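Local coordinates for nucleotidyltransferase (PDB 1WWP), which is of unknown function but probably acts as the substrate-binding partner of a nucleotidyltransferase, at residues Ala7-Lys10 with Glu11-Leu15. Numbering follows the deposited sequence.
Sequences ATLK and ELAFL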
# COMPACT_ATOMS: atom_id res chain seq x y z
N ALA A 7 16.14 5.56 -1.11
CA ALA A 7 17.26 5.06 -0.30
C ALA A 7 16.83 3.97 0.67
O ALA A 7 17.53 2.98 0.88
CB ALA A 7 17.90 6.21 0.47
N THR A 8 15.66 4.16 1.28
CA THR A 8 15.14 3.19 2.23
C THR A 8 14.73 1.93 1.48
O THR A 8 14.85 0.81 2.00
CB THR A 8 13.94 3.77 2.98
OG1 THR A 8 12.89 4.06 2.05
CG2 THR A 8 14.35 5.07 3.66
N LEU A 9 14.26 2.09 0.24
CA LEU A 9 13.87 0.94 -0.57
C LEU A 9 15.09 0.08 -0.90
O LEU A 9 15.07 -1.14 -0.74
CB LEU A 9 13.21 1.40 -1.88
CG LEU A 9 13.03 0.32 -2.96
CD1 LEU A 9 12.18 -0.80 -2.41
CD2 LEU A 9 12.40 0.90 -4.20
N LYS A 10 16.16 0.73 -1.37
CA LYS A 10 17.37 0.02 -1.74
C LYS A 10 17.96 -0.79 -0.59
O LYS A 10 18.64 -1.79 -0.81
CB LYS A 10 18.40 0.99 -2.32
CG LYS A 10 18.00 1.51 -3.69
CD LYS A 10 19.07 2.34 -4.36
CE LYS A 10 19.29 3.67 -3.64
NZ LYS A 10 20.33 4.48 -4.33
N GLU A 11 17.70 -0.36 0.64
CA GLU A 11 18.18 -1.07 1.81
C GLU A 11 17.65 -2.51 1.80
O GLU A 11 18.33 -3.43 2.25
CB GLU A 11 17.68 -0.42 3.10
CG GLU A 11 18.23 0.97 3.39
CD GLU A 11 17.85 1.44 4.78
OE1 GLU A 11 18.17 0.72 5.75
OE2 GLU A 11 17.25 2.53 4.92
N LEU A 12 16.45 -2.70 1.28
CA LEU A 12 15.83 -4.02 1.28
C LEU A 12 15.62 -4.66 -0.08
O LEU A 12 15.58 -5.88 -0.19
CB LEU A 12 14.47 -3.93 1.97
CG LEU A 12 14.40 -3.43 3.41
CD1 LEU A 12 12.97 -3.03 3.76
CD2 LEU A 12 14.90 -4.50 4.35
N ALA A 13 15.48 -3.84 -1.12
CA ALA A 13 15.23 -4.37 -2.47
C ALA A 13 16.32 -5.28 -3.03
O ALA A 13 16.06 -6.10 -3.91
CB ALA A 13 14.97 -3.21 -3.42
N PHE A 14 17.54 -5.15 -2.51
CA PHE A 14 18.66 -5.95 -3.00
C PHE A 14 19.03 -7.11 -2.11
O PHE A 14 20.12 -7.67 -2.22
CB PHE A 14 19.86 -5.04 -3.24
CG PHE A 14 19.58 -3.93 -4.20
CD1 PHE A 14 19.23 -4.22 -5.52
CD2 PHE A 14 19.61 -2.60 -3.80
CE1 PHE A 14 18.92 -3.20 -6.42
CE2 PHE A 14 19.30 -1.57 -4.69
CZ PHE A 14 18.95 -1.88 -6.01
N LEU A 15 18.10 -7.50 -1.25
CA LEU A 15 18.32 -8.62 -0.35
C LEU A 15 18.11 -9.92 -1.10
O LEU A 15 17.07 -10.13 -1.72
CB LEU A 15 17.36 -8.54 0.85
CG LEU A 15 17.60 -7.34 1.77
CD1 LEU A 15 16.61 -7.37 2.92
CD2 LEU A 15 19.03 -7.39 2.30
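Lys10, in the last turns of helix 2-13, and Phe14, just beyond it, extend in roughly the same direction, flank to flank. The aliphatic part of the lysine does the touching: CG of Lys10 lies 3.5 Å from CE2 of Phe14, and Lys10 CD sits at the ring's edge, in its plane. Both side chains leave the backbone with CG anti to the carbonyl carbon (chi1 -71° for Lys10, -58° for Phe14), which lays them alongside each other. The lysine turns about its CG-CD bond (chi3 -68°), and its NZ forms a salt bridge with Glu111.

Glu11 instead reaches back along the helix. Its CG packs 3.3 Å from Ala7 O, and its OE2 comes within 3.5 Å of Thr8 CA, a van der Waals approach.

The backbone bonding is uneven here. Glu11 N makes two weak bonds, at 3.4 Å from both Ala7 O and Thr8 O, whereas Leu9 O accepts both Ala13 N at 2.8 Å and Leu12 N at 2.9 Å. Such a shared acceptor mixes i+4 and i+3 bonding. Alongside these bonds, CD1 of Leu9 meets CB of Ala13 at 3.8 Å.

These are local i to i+4 contacts where the first helix of an all-helical chain ends against two others: Leu9 and Leu12 pack on helix 20-49, while Leu9, Ala13 and Phe14 touch helix 93-116; Leu12 also meets Val21 of the second subunit.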